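Local coordinates for succinoglycan biosynthesis protein (Bacillus cereus ATCC 14579, PDB 3B55), which binds a calcium ion and belongs to the erythromycin esterase family, although its reaction and substrate remain unestablished, at residues Thr313-Phe318 / Val419-Gly424; Ile339-Tyr344 / Ile429-Gln434; Tyr348-Ser353 / Thr409-Asp414; Ser365-Ser370 / Gln401-Ala406; Asn369-Ile374 / Lys395-Glu400. The protein carries 1 engineered substitution. All coordinates share one frame; numbering follows the deposited sequence.

How the contacts relate
Contact 2 is the core of the group: two parallel strands of the main sheet, joined by a backbone ladder with mostly apolar residues around it. Contacts 1 and 5 are also buried but rest on side-chain packing, a selenomethionine against isoleucine in one and tyrosine against tryptophan in the other. Contact 3 is partly buried and closest to the calcium site; two backbone bonds hold it, and its acidic side chain pairs outside the contact. Contact 4 lies at the surface and joins a turn to a short strand mostly through van der Waals contacts. Contacts 1 and 4 share the two-stranded sheet 402-405/418-421, whereas contacts 4 and 5 share Asn369 and Ser370, where helix 371-376 begins.

Contact 1 of 5, residues Thr313-Phe318 / Val419-Gly424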
# COMPACT_ATOMS: atom_id res chain seq x y z
N THR A 313 10.67 9.40 -0.22
CA THR A 313 11.73 9.49 -1.21
C THR A 313 11.71 8.17 -1.95
O THR A 313 11.15 7.19 -1.47
CB THR A 313 13.12 9.70 -0.57
OG1 THR A 313 13.40 8.63 0.34
CG2 THR A 313 13.15 11.03 0.17
N ASN A 314 12.33 8.15 -3.13
CA ASN A 314 12.37 6.97 -3.99
C ASN A 314 13.50 6.00 -3.67
O ASN A 314 14.64 6.24 -4.02
CB ASN A 314 12.49 7.43 -5.45
CG ASN A 314 12.22 6.31 -6.45
OD1 ASN A 314 12.13 6.55 -7.66
ND2 ASN A 314 12.07 5.09 -5.96
N MSE A 315 13.17 4.89 -3.00
CA MSE A 315 14.18 3.89 -2.67
C MSE A 315 14.12 2.73 -3.67
O MSE A 315 14.92 1.81 -3.61
CB MSE A 315 13.98 3.36 -1.24
CG MSE A 315 12.72 2.55 -1.01
SE MSE A 315 12.67 1.75 0.77
CE MSE A 315 11.85 3.20 1.72
N LEU A 316 13.17 2.82 -4.60
CA LEU A 316 12.96 1.82 -5.64
C LEU A 316 13.41 2.39 -6.98
O LEU A 316 12.98 1.93 -8.05
CB LEU A 316 11.47 1.46 -5.73
CG LEU A 316 10.88 0.28 -4.94
CD1 LEU A 316 11.78 -0.14 -3.80
CD2 LEU A 316 9.51 0.69 -4.45
N SER A 317 14.27 3.40 -6.93
CA SER A 317 14.74 4.05 -8.15
C SER A 317 15.35 3.12 -9.20
O SER A 317 15.54 3.53 -10.34
CB SER A 317 15.73 5.17 -7.79
OG SER A 317 16.72 4.71 -6.89
N PHE A 318 15.65 1.87 -8.84
CA PHE A 318 16.23 0.99 -9.84
C PHE A 318 15.20 0.59 -10.91
O PHE A 318 15.56 0.02 -11.94
CB PHE A 318 16.88 -0.26 -9.21
CG PHE A 318 15.90 -1.30 -8.75
CD1 PHE A 318 15.21 -1.15 -7.56
CD2 PHE A 318 15.70 -2.46 -9.50
CE1 PHE A 318 14.32 -2.13 -7.11
CE2 PHE A 318 14.81 -3.45 -9.07
CZ PHE A 318 14.12 -3.28 -7.86
N VAL A 419 19.54 -1.14 -0.94
CA VAL A 419 19.50 0.09 -1.73
C VAL A 419 19.91 1.23 -0.82
O VAL A 419 19.82 1.11 0.40
CB VAL A 419 18.07 0.38 -2.28
CG1 VAL A 419 17.63 -0.72 -3.24
CG2 VAL A 419 17.08 0.50 -1.12
N ASP A 420 20.39 2.33 -1.40
CA ASP A 420 20.79 3.49 -0.61
C ASP A 420 19.57 4.33 -0.34
O ASP A 420 18.66 4.41 -1.17
CB ASP A 420 21.83 4.33 -1.34
CG ASP A 420 23.25 3.85 -1.09
OD1 ASP A 420 24.18 4.46 -1.66
OD2 ASP A 420 23.43 2.88 -0.32
N ILE A 421 19.52 4.98 0.82
CA ILE A 421 18.37 5.79 1.16
C ILE A 421 18.71 6.70 2.32
O ILE A 421 19.62 6.39 3.10
CB ILE A 421 17.16 4.89 1.57
CG1 ILE A 421 15.88 5.72 1.70
CG2 ILE A 421 17.44 4.22 2.93
CD1 ILE A 421 14.69 4.90 2.12
N SER A 422 17.99 7.81 2.43
CA SER A 422 18.16 8.76 3.53
C SER A 422 16.94 8.48 4.41
O SER A 422 15.82 8.92 4.11
CB SER A 422 18.11 10.19 3.01
OG SER A 422 19.14 10.38 2.06
N LEU A 423 17.15 7.73 5.48
CA LEU A 423 16.05 7.36 6.36
C LEU A 423 15.24 8.53 6.87
O LEU A 423 14.01 8.47 6.89
CB LEU A 423 16.59 6.54 7.54
CG LEU A 423 15.54 5.62 8.18
CD1 LEU A 423 15.03 4.62 7.14
CD2 LEU A 423 16.18 4.89 9.35
N GLY A 424 15.92 9.59 7.30
CA GLY A 424 15.23 10.76 7.80
C GLY A 424 14.36 11.45 6.76
O GLY A 424 13.39 12.11 7.11
O HOH W 1 16.50 8.93 0.00
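Met315, present as selenomethionine, and Ile421 run alongside each other in the same direction, which sets the end of one chain along the outer branch of the other. Met315 CG occupies the crowded position between the backbone N and the carbonyl carbon (chi1 67°), and a bend at chi3 (88°) turns the terminal methyl toward the isoleucine. Met315 CE thus meets Ile421 CD1 at 3.3 Å, tighter than usual carbon contact, and Met315 CB supports the same methyl at 3.8 Å. Ile421 reaches in with CG1 anti to the backbone N and its chain fully extended. Val419 also faces the loop; its closest contact is with backbone, Val419 CG2 lying 3.5 Å from Met315 O, and the same methyl also packs on Met315 CB (4.2 Å). At the far end Thr313 crosses Ile421 obliquely, with Thr313 OG1 4.1 Å from Ile421 CG1. A water joins the edges here, accepting from Ser422 N at 3.1 Å and hydrogen-bonded to Thr313 OG1. Loop 313-318, between helices 307-310 and 324-332, therefore covers strand 418-421; Met315 also touches Phe427, and Thr313 packs on Lys425 and Ala426 of helix 423-426.

Contact 2 of 5, residues Ile339-Tyr344 / Ile429-Gln434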
# COMPACT_ATOMS: atom_id res chain seq x y z
N ILE A 339 5.11 6.15 7.92
CA ILE A 339 5.70 5.24 8.90
C ILE A 339 6.29 4.05 8.17
O ILE A 339 5.61 3.40 7.37
CB ILE A 339 4.65 4.73 9.89
CG1 ILE A 339 4.08 5.90 10.69
CG2 ILE A 339 5.28 3.71 10.83
CD1 ILE A 339 2.94 5.53 11.61
N GLY A 340 7.56 3.75 8.43
CA GLY A 340 8.18 2.62 7.78
C GLY A 340 8.65 1.60 8.80
O GLY A 340 8.87 1.95 9.96
N THR A 341 8.77 0.34 8.39
CA THR A 341 9.24 -0.71 9.28
C THR A 341 10.62 -1.13 8.84
O THR A 341 10.98 -0.97 7.67
CB THR A 341 8.31 -1.96 9.26
OG1 THR A 341 7.94 -2.28 7.91
CG2 THR A 341 7.06 -1.70 10.10
N SER A 342 11.42 -1.63 9.77
CA SER A 342 12.77 -2.05 9.44
C SER A 342 13.12 -3.32 10.20
O SER A 342 12.61 -3.58 11.29
CB SER A 342 13.76 -0.93 9.76
OG SER A 342 15.00 -1.16 9.11
N VAL A 343 14.02 -4.11 9.62
CA VAL A 343 14.39 -5.37 10.23
C VAL A 343 15.88 -5.47 10.52
O VAL A 343 16.64 -4.53 10.27
CB VAL A 343 13.98 -6.53 9.30
CG1 VAL A 343 12.46 -6.57 9.18
CG2 VAL A 343 14.61 -6.33 7.93
N TYR A 344 16.30 -6.62 11.03
CA TYR A 344 17.69 -6.87 11.36
C TYR A 344 18.09 -8.33 11.11
O TYR A 344 18.86 -8.63 10.20
CB TYR A 344 17.95 -6.49 12.82
CG TYR A 344 19.38 -6.71 13.26
CD1 TYR A 344 20.45 -6.23 12.50
CD2 TYR A 344 19.66 -7.40 14.44
CE1 TYR A 344 21.76 -6.45 12.90
CE2 TYR A 344 20.97 -7.61 14.85
CZ TYR A 344 22.02 -7.13 14.08
OH TYR A 344 23.32 -7.35 14.48
N ILE A 429 8.44 8.34 10.82
CA ILE A 429 8.47 7.42 11.96
C ILE A 429 8.98 6.04 11.57
O ILE A 429 8.54 5.47 10.57
CB ILE A 429 7.05 7.29 12.55
CG1 ILE A 429 6.55 8.68 12.96
CG2 ILE A 429 7.06 6.32 13.76
CD1 ILE A 429 5.07 8.73 13.29
N LEU A 430 9.91 5.50 12.36
CA LEU A 430 10.45 4.17 12.08
C LEU A 430 10.13 3.16 13.18
O LEU A 430 10.29 3.43 14.36
CB LEU A 430 11.97 4.21 11.89
CG LEU A 430 12.49 2.81 11.50
CD1 LEU A 430 12.73 2.75 9.99
CD2 LEU A 430 13.76 2.49 12.25
N VAL A 431 9.69 1.98 12.75
CA VAL A 431 9.38 0.89 13.66
C VAL A 431 10.36 -0.23 13.37
O VAL A 431 10.35 -0.80 12.28
CB VAL A 431 7.94 0.39 13.45
CG1 VAL A 431 7.70 -0.85 14.29
CG2 VAL A 431 6.96 1.50 13.81
N GLN A 432 11.23 -0.52 14.34
CA GLN A 432 12.24 -1.57 14.17
C GLN A 432 11.82 -2.87 14.86
O GLN A 432 11.36 -2.86 16.00
CB GLN A 432 13.58 -1.10 14.76
CG GLN A 432 14.71 -2.12 14.67
CD GLN A 432 15.33 -2.21 13.28
OE1 GLN A 432 16.11 -3.12 12.99
NE2 GLN A 432 15.00 -1.26 12.41
N ILE A 433 11.96 -3.97 14.14
CA ILE A 433 11.64 -5.30 14.65
C ILE A 433 12.93 -6.10 14.46
O ILE A 433 13.31 -6.44 13.34
CB ILE A 433 10.47 -5.92 13.85
CG1 ILE A 433 9.29 -4.96 13.87
CG2 ILE A 433 10.05 -7.26 14.47
CD1 ILE A 433 8.11 -5.43 13.05
N GLN A 434 13.61 -6.37 15.57
CA GLN A 434 14.90 -7.05 15.54
C GLN A 434 14.91 -8.49 15.01
O GLN A 434 15.91 -8.92 14.43
CB GLN A 434 15.55 -6.97 16.92
CG GLN A 434 15.57 -5.55 17.49
CD GLN A 434 16.50 -4.60 16.73
OE1 GLN A 434 16.56 -4.61 15.50
NE2 GLN A 434 17.21 -3.75 17.47
O HOH W 2 14.30 -8.51 11.86
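Ile339 and Ile429 take the same first torsion, CG1 anti to the carbonyl carbon (chi1 -63° and -58°), so the two branches run side by side on one face of a parallel beta pair, with Ile339 CG1 3.8 Å from Ile429 CB. The strands are inner neighbours in the mixed eight-stranded sheet of this alpha/beta fold, and the axes of the two short segments cross at -28°. Gly340 and Ser342 use both N and O toward the partner strand: Gly340 N donates to Ile429 O, Gly340 O accepts from Val431 N, Ser342 N donates to Val431 O and Ser342 O accepts from Ile433 N. All four bonds measure 2.9 Å, and the one from Ser342 N is the most bent. On the face carrying Ile339, Thr341 and Val431, Thr341 CG2 lies 4.0 Å from Val431 CB, while Thr341 OG1 is hydrogen-bonded to Gly81 O and Ala83 N, at the end of the adjoining strand 77-82. Helix 88-104 covers this face, Met93 touching Val431 and Ile433. The reverse face holds Leu430, Ser342 and Gln432 beneath helix 371-376; there Leu430 CD1 packs 3.8 Å from Ser342 CB. Beyond Ile433 the ladder opens: Tyr344 N is 3.8 Å from Ile433 O, and a water bridges them, accepting from Tyr344 N at 2.9 Å and donating to Ile433 O at 2.7 Å.

Contact 3 of 5, residues Tyr348-Ser353 / Thr409-Asp414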
# COMPACT_ATOMS: atom_id res chain seq x y z
N TYR A 348 12.44 -14.74 6.04
CA TYR A 348 11.20 -14.25 5.47
C TYR A 348 10.88 -14.97 4.17
O TYR A 348 11.75 -15.63 3.60
CB TYR A 348 11.32 -12.75 5.18
CG TYR A 348 12.55 -12.39 4.37
CD1 TYR A 348 13.80 -12.23 4.98
CD2 TYR A 348 12.48 -12.23 2.98
CE1 TYR A 348 14.94 -11.92 4.24
CE2 TYR A 348 13.62 -11.93 2.23
CZ TYR A 348 14.84 -11.78 2.87
OH TYR A 348 15.96 -11.51 2.13
N ASN A 349 9.63 -14.86 3.73
CA ASN A 349 9.22 -15.48 2.48
C ASN A 349 9.64 -14.60 1.32
O ASN A 349 9.54 -13.36 1.39
CB ASN A 349 7.70 -15.67 2.43
CG ASN A 349 7.21 -16.81 3.30
OD1 ASN A 349 7.78 -17.90 3.29
ND2 ASN A 349 6.15 -16.56 4.05
N VAL A 350 10.10 -15.23 0.25
CA VAL A 350 10.53 -14.53 -0.94
C VAL A 350 10.53 -15.55 -2.07
O VAL A 350 10.61 -16.75 -1.81
CB VAL A 350 11.95 -13.95 -0.78
CG1 VAL A 350 12.97 -15.08 -0.62
CG2 VAL A 350 12.29 -13.07 -1.97
N LYS A 351 10.40 -15.09 -3.31
CA LYS A 351 10.42 -16.00 -4.45
C LYS A 351 11.87 -16.41 -4.71
O LYS A 351 12.76 -15.56 -4.80
CB LYS A 351 9.83 -15.34 -5.69
CG LYS A 351 8.31 -15.19 -5.63
CD LYS A 351 7.76 -14.63 -6.93
CE LYS A 351 6.24 -14.57 -6.91
NZ LYS A 351 5.69 -13.78 -8.05
N ASN A 352 12.12 -17.71 -4.83
CA ASN A 352 13.48 -18.21 -5.06
C ASN A 352 13.96 -18.12 -6.50
O ASN A 352 13.34 -17.48 -7.35
CB ASN A 352 13.62 -19.66 -4.57
CG ASN A 352 12.63 -20.59 -5.24
OD1 ASN A 352 12.02 -20.27 -6.26
ND2 ASN A 352 12.49 -21.78 -4.67
N SER A 353 15.09 -18.77 -6.77
CA SER A 353 15.71 -18.79 -8.08
C SER A 353 14.80 -19.41 -9.13
O SER A 353 14.99 -19.19 -10.33
CB SER A 353 17.05 -19.53 -8.04
OG SER A 353 16.90 -20.85 -7.55
N THR A 409 10.22 -8.69 -3.55
CA THR A 409 9.60 -10.01 -3.46
C THR A 409 10.31 -11.12 -4.24
O THR A 409 10.00 -12.30 -4.07
CB THR A 409 8.13 -9.93 -3.89
OG1 THR A 409 8.04 -9.38 -5.21
CG2 THR A 409 7.36 -9.04 -2.93
N THR A 410 11.26 -10.75 -5.09
CA THR A 410 12.01 -11.75 -5.85
C THR A 410 13.50 -11.60 -5.62
O THR A 410 14.03 -10.49 -5.56
CB THR A 410 11.75 -11.63 -7.37
OG1 THR A 410 10.38 -11.95 -7.65
CG2 THR A 410 12.66 -12.60 -8.13
N GLU A 411 14.17 -12.74 -5.46
CA GLU A 411 15.62 -12.79 -5.25
C GLU A 411 16.20 -13.19 -6.61
O GLU A 411 15.81 -14.22 -7.18
CB GLU A 411 15.97 -13.85 -4.20
CG GLU A 411 15.30 -13.63 -2.85
CD GLU A 411 16.24 -13.10 -1.78
OE1 GLU A 411 17.09 -13.89 -1.30
OE2 GLU A 411 16.13 -11.91 -1.40
N GLY A 412 17.11 -12.38 -7.14
CA GLY A 412 17.69 -12.70 -8.44
C GLY A 412 18.94 -11.89 -8.71
O GLY A 412 19.16 -10.88 -8.05
N PRO A 413 19.77 -12.30 -9.69
CA PRO A 413 21.02 -11.63 -10.06
C PRO A 413 20.84 -10.14 -10.35
O PRO A 413 21.72 -9.33 -10.08
CB PRO A 413 21.46 -12.39 -11.31
CG PRO A 413 20.81 -13.74 -11.15
CD PRO A 413 19.46 -13.36 -10.66
N ASP A 414 19.68 -9.78 -10.89
CA ASP A 414 19.42 -8.39 -11.25
C ASP A 414 18.51 -7.66 -10.28
O ASP A 414 18.01 -6.58 -10.59
CB ASP A 414 18.83 -8.35 -12.66
CG ASP A 414 19.70 -9.07 -13.65
OD1 ASP A 414 20.85 -8.63 -13.86
OD2 ASP A 414 19.23 -10.08 -14.21
O HOH W 3 6.47 -10.54 -7.89
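Thr409 opens the contact through its carbonyl: Lys351 N, from the end of strand 346-351, donates to Thr409 O at 2.9 Å, nearly straight (170°) and in the carbonyl plane. Lys351 CB rests against the same oxygen at 3.4 Å. The Thr409 side chain touches His85, a calcium ligand, and comes within about 5 Å of the bound ion; its OG1 also has a weak, 3.3 Å link to a water that in turn weakly accepts from Lys351 NZ. Thr410 is bridged to Lys351 backbone to backbone. Its own OG1, anti to the carbonyl carbon, crosses the extended lysine chain obliquely, with Thr410 OG1 3.8 Å from Lys351 CD. Glu411 completes the bridge, Glu411 N donating to Lys351 O at 3.2 Å (160°), so that Lys351 is gripped through both its N and its O. A bend at chi2 of Glu411 carries its aliphatic part across Val350 at about a right angle. Its carboxylate then approaches Tyr348 tip to tip, Glu411 OE2 lying 3.6 Å from Tyr348 OH at the ring edge, with carboxylate and ring planes 86° apart. That carboxylate forms a salt bridge with Lys417, which would favour its ionised form. The loop beside the calcium site is thus held chiefly by main-chain bonds, while the charge of Glu411 is met by Lys417 and Lys351 NZ has a weak water link.

Contact 4 of 5, residues Ser365-Ser370 / Gln401-Ala406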
# COMPACT_ATOMS: atom_id res chain seq x y z
N SER A 365 22.48 -8.62 7.92
CA SER A 365 22.81 -7.24 8.21
C SER A 365 24.24 -7.21 8.74
O SER A 365 24.49 -6.89 9.90
CB SER A 365 21.86 -6.67 9.25
OG SER A 365 20.52 -6.90 8.86
N ASP A 366 25.17 -7.57 7.86
CA ASP A 366 26.59 -7.64 8.14
C ASP A 366 27.27 -6.27 8.10
O ASP A 366 28.21 -6.00 8.85
CB ASP A 366 27.26 -8.55 7.11
CG ASP A 366 27.07 -8.05 5.68
OD1 ASP A 366 25.92 -7.78 5.28
OD2 ASP A 366 28.07 -7.93 4.94
N ASP A 367 26.80 -5.40 7.20
CA ASP A 367 27.37 -4.08 7.03
C ASP A 367 27.09 -3.12 8.18
O ASP A 367 25.94 -2.76 8.43
CB ASP A 367 26.87 -3.47 5.72
CG ASP A 367 27.52 -2.14 5.41
OD1 ASP A 367 28.39 -1.70 6.20
OD2 ASP A 367 27.17 -1.53 4.38
N PRO A 368 28.14 -2.70 8.90
CA PRO A 368 27.98 -1.77 10.03
C PRO A 368 27.59 -0.34 9.65
O PRO A 368 27.41 0.50 10.53
CB PRO A 368 29.35 -1.84 10.73
CG PRO A 368 30.28 -2.21 9.62
CD PRO A 368 29.50 -3.27 8.90
N ASN A 369 27.47 -0.05 8.36
CA ASN A 369 27.09 1.29 7.92
C ASN A 369 25.63 1.32 7.50
O ASN A 369 25.09 2.38 7.17
CB ASN A 369 27.93 1.75 6.73
CG ASN A 369 29.39 1.80 7.05
OD1 ASN A 369 29.80 2.39 8.05
ND2 ASN A 369 30.20 1.19 6.19
N SER A 370 24.98 0.16 7.50
CA SER A 370 23.59 0.11 7.10
C SER A 370 22.67 0.44 8.27
O SER A 370 23.02 0.24 9.44
CB SER A 370 23.24 -1.28 6.54
OG SER A 370 23.20 -2.27 7.55
N GLN A 401 22.71 9.39 2.71
CA GLN A 401 22.39 8.13 2.05
C GLN A 401 23.20 6.97 2.64
O GLN A 401 24.42 7.01 2.67
CB GLN A 401 22.67 8.23 0.56
CG GLN A 401 21.66 9.06 -0.21
CD GLN A 401 20.95 8.24 -1.27
OE1 GLN A 401 19.76 7.96 -1.16
NE2 GLN A 401 21.69 7.84 -2.30
N HIS A 402 22.50 5.93 3.09
CA HIS A 402 23.13 4.74 3.66
C HIS A 402 22.37 3.51 3.18
O HIS A 402 21.20 3.59 2.83
CB HIS A 402 23.13 4.81 5.19
CG HIS A 402 23.95 5.94 5.74
ND1 HIS A 402 25.32 5.95 5.67
CD2 HIS A 402 23.59 7.10 6.33
CE1 HIS A 402 25.78 7.08 6.19
NE2 HIS A 402 24.74 7.79 6.60
N PRO A 403 23.04 2.35 3.13
CA PRO A 403 22.41 1.11 2.68
C PRO A 403 21.30 0.61 3.60
O PRO A 403 21.37 0.75 4.83
CB PRO A 403 23.58 0.13 2.64
CG PRO A 403 24.78 1.03 2.42
CD PRO A 403 24.48 2.16 3.36
N ILE A 404 20.28 0.01 3.00
CA ILE A 404 19.17 -0.54 3.76
C ILE A 404 18.58 -1.69 2.98
O ILE A 404 18.53 -1.67 1.76
CB ILE A 404 18.06 0.49 4.01
CG1 ILE A 404 17.00 -0.12 4.94
CG2 ILE A 404 17.42 0.90 2.68
CD1 ILE A 404 16.01 0.88 5.55
N PHE A 405 18.14 -2.71 3.72
CA PHE A 405 17.52 -3.89 3.15
C PHE A 405 16.40 -3.42 2.19
O PHE A 405 15.56 -2.61 2.55
CB PHE A 405 16.96 -4.72 4.31
CG PHE A 405 16.04 -5.82 3.89
CD1 PHE A 405 16.51 -6.93 3.18
CD2 PHE A 405 14.69 -5.77 4.23
CE1 PHE A 405 15.65 -7.96 2.83
CE2 PHE A 405 13.82 -6.80 3.88
CZ PHE A 405 14.31 -7.90 3.18
N ALA A 406 16.41 -3.93 0.95
CA ALA A 406 15.42 -3.53 -0.05
C ALA A 406 14.08 -4.23 0.08
O ALA A 406 13.02 -3.62 -0.11
CB ALA A 406 15.99 -3.73 -1.44
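Hydrogen bonds here serve to shape loop 365-370 itself. Asp367 O accepts twice from Ser370, from Ser370 N at 3.2 Å, closing a type I beta turn, and from Ser370 OG at 2.9 Å. The Asp367 carboxylate, its CG anti to the backbone N (chi1 -175°), makes an Asx turn: Asn369 N donates to Asp367 OD1 at 2.9 Å, approaching from above the carboxylate plane, 63° out of it. The closest approach across the contact is a CA-H...O contact, with Ser370 CA 3.2 Å from Pro403 O and a rather bent angle at the hydrogen (121°). Ser370 CB lies equally near that carbonyl oxygen. The remaining contacts are van der Waals, and Pro403 carries most of them. Its ring packs against the turn: Pro403 CG sits 4.0 Å from Asp367 OD2, the two side chains crossing at about a right angle, and Pro403 CD is 3.9 Å from Asn369 O. That same oxygen meets His402 CB at 3.7 Å. In the fold, the turn leads into helix 371-376, whose first residue, Tyr371, bonds through its N to Pro403 O, while the far edge of strand 402-405 pairs antiparallel with strand 418-421.

Contact 5 of 5, residues Asn369-Ile374 / Lys395-Glu400; sequences NSYNYI and KTWLNE
Trp397 and Tyr371 form the dense part of the contact, running antiparallel alongside one another. Tyr371 CD1 meets Trp397 CZ2 at 3.4 Å, and Tyr371 CE1 stands 3.7 Å above the indole plane, offset toward its rim; the ring planes are 56° apart, an oblique meeting. Trp397 reaches out with CG anti to its backbone N (chi1 165°), and Ile374 answers tip to tip, with Ile374 CD1 3.5 Å from Trp397 CZ2. Leu398 CD2 lies against Tyr371 CE1 at 4.2 Å. The tyrosine hydroxyl is hydrogen-bonded to Ile421 O at the end of strand 418-421 and to Leu423 N at the start of helix 423-426. At the indole nitrogen the link is water-mediated instead: a water in the ring plane accepts from Trp397 NE1 at 2.8 Å and donates to Asn369 O at 2.8 Å. Asn369, which holds this water, is exposed. Helix 371-376 starts at an N-cap, Ser370, whose OG accepts a weak bond from Tyr373 N. Tyr37 and His402 extend the packing, the latter meeting Tyr371 edge-to-face, so an aromatic cluster joins this N-capped helix start to the end of helix 392-398.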
# COMPACT_ATOMS: atom_id res chain seq x y z
N ASN A 369 27.47 -0.05 8.36
CA ASN A 369 27.09 1.29 7.92
C ASN A 369 25.63 1.32 7.50
O ASN A 369 25.09 2.38 7.17
CB ASN A 369 27.93 1.75 6.73
CG ASN A 369 29.39 1.80 7.05
OD1 ASN A 369 29.80 2.39 8.05
ND2 ASN A 369 30.20 1.19 6.19
N SER A 370 24.98 0.16 7.50
CA SER A 370 23.59 0.11 7.10
C SER A 370 22.67 0.44 8.27
O SER A 370 23.02 0.24 9.44
CB SER A 370 23.24 -1.28 6.54
OG SER A 370 23.20 -2.27 7.55
N TYR A 371 21.50 0.99 7.94
CA TYR A 371 20.50 1.33 8.93
C TYR A 371 20.06 0.09 9.71
O TYR A 371 19.74 0.18 10.90
CB TYR A 371 19.28 1.95 8.25
CG TYR A 371 19.54 3.34 7.70
CD1 TYR A 371 19.71 4.42 8.56
CD2 TYR A 371 19.57 3.58 6.32
CE1 TYR A 371 19.89 5.71 8.06
CE2 TYR A 371 19.76 4.85 5.82
CZ TYR A 371 19.91 5.91 6.70
OH TYR A 371 20.04 7.19 6.20
N ASN A 372 20.04 -1.05 9.03
CA ASN A 372 19.65 -2.32 9.64
C ASN A 372 20.56 -2.70 10.80
O ASN A 372 20.10 -2.98 11.92
CB ASN A 372 19.68 -3.43 8.58
CG ASN A 372 18.65 -3.21 7.49
OD1 ASN A 372 17.49 -3.60 7.63
ND2 ASN A 372 19.07 -2.57 6.40
N TYR A 373 21.86 -2.71 10.54
CA TYR A 373 22.84 -3.05 11.56
C TYR A 373 22.77 -2.06 12.73
O TYR A 373 22.70 -2.45 13.89
CB TYR A 373 24.26 -2.99 10.98
CG TYR A 373 25.33 -3.37 11.98
CD1 TYR A 373 25.69 -4.70 12.17
CD2 TYR A 373 25.97 -2.40 12.75
CE1 TYR A 373 26.64 -5.07 13.10
CE2 TYR A 373 26.94 -2.75 13.70
CZ TYR A 373 27.27 -4.10 13.87
OH TYR A 373 28.20 -4.48 14.80
N ILE A 374 22.80 -0.78 12.39
CA ILE A 374 22.76 0.28 13.39
C ILE A 374 21.52 0.23 14.27
O ILE A 374 21.64 0.22 15.50
CB ILE A 374 22.95 1.64 12.70
CG1 ILE A 374 24.37 1.69 12.12
CG2 ILE A 374 22.71 2.78 13.68
CD1 ILE A 374 24.68 2.90 11.26
N LYS A 395 20.92 13.18 13.68
CA LYS A 395 20.08 13.92 12.76
C LYS A 395 20.77 14.01 11.40
O LYS A 395 20.14 13.79 10.37
CB LYS A 395 19.83 15.33 13.32
CG LYS A 395 18.94 16.20 12.46
CD LYS A 395 18.65 17.51 13.17
CE LYS A 395 17.74 18.41 12.34
NZ LYS A 395 17.28 19.60 13.12
N THR A 396 22.06 14.32 11.42
CA THR A 396 22.86 14.45 10.20
C THR A 396 22.97 13.11 9.49
O THR A 396 22.83 13.02 8.28
CB THR A 396 24.28 14.94 10.53
OG1 THR A 396 24.21 16.17 11.26
CG2 THR A 396 25.08 15.16 9.24
N TRP A 397 23.24 12.07 10.27
CA TRP A 397 23.38 10.71 9.75
C TRP A 397 22.08 10.24 9.09
O TRP A 397 22.11 9.55 8.08
CB TRP A 397 23.78 9.80 10.91
CG TRP A 397 23.63 8.34 10.65
CD1 TRP A 397 24.46 7.53 9.92
CD2 TRP A 397 22.59 7.49 11.15
NE1 TRP A 397 24.00 6.24 9.94
CE2 TRP A 397 22.85 6.19 10.68
CE3 TRP A 397 21.45 7.72 11.93
CZ2 TRP A 397 22.03 5.10 10.99
CZ3 TRP A 397 20.62 6.64 12.24
CH2 TRP A 397 20.91 5.35 11.76
N LEU A 398 20.94 10.61 9.68
CA LEU A 398 19.64 10.23 9.13
C LEU A 398 19.34 10.93 7.81
O LEU A 398 18.48 10.49 7.04
CB LEU A 398 18.52 10.54 10.13
CG LEU A 398 18.30 9.59 11.31
CD1 LEU A 398 17.20 10.14 12.21
CD2 LEU A 398 17.92 8.21 10.79
N ASN A 399 20.04 12.03 7.54
CA ASN A 399 19.81 12.77 6.30
C ASN A 399 20.84 12.47 5.22
O ASN A 399 20.90 13.16 4.20
CB ASN A 399 19.75 14.27 6.56
CG ASN A 399 18.35 14.73 6.94
OD1 ASN A 399 17.87 14.45 8.04
ND2 ASN A 399 17.70 15.43 6.02
N GLU A 400 21.64 11.44 5.45
CA GLU A 400 22.64 11.04 4.48
C GLU A 400 22.23 9.69 3.91
O GLU A 400 21.47 8.95 4.53
CB GLU A 400 24.00 10.91 5.17
CG GLU A 400 24.65 12.23 5.51
CD GLU A 400 25.85 12.05 6.41
OE1 GLU A 400 26.23 10.88 6.67
OE2 GLU A 400 26.42 13.07 6.86
O HOH W 4 25.91 4.56 8.69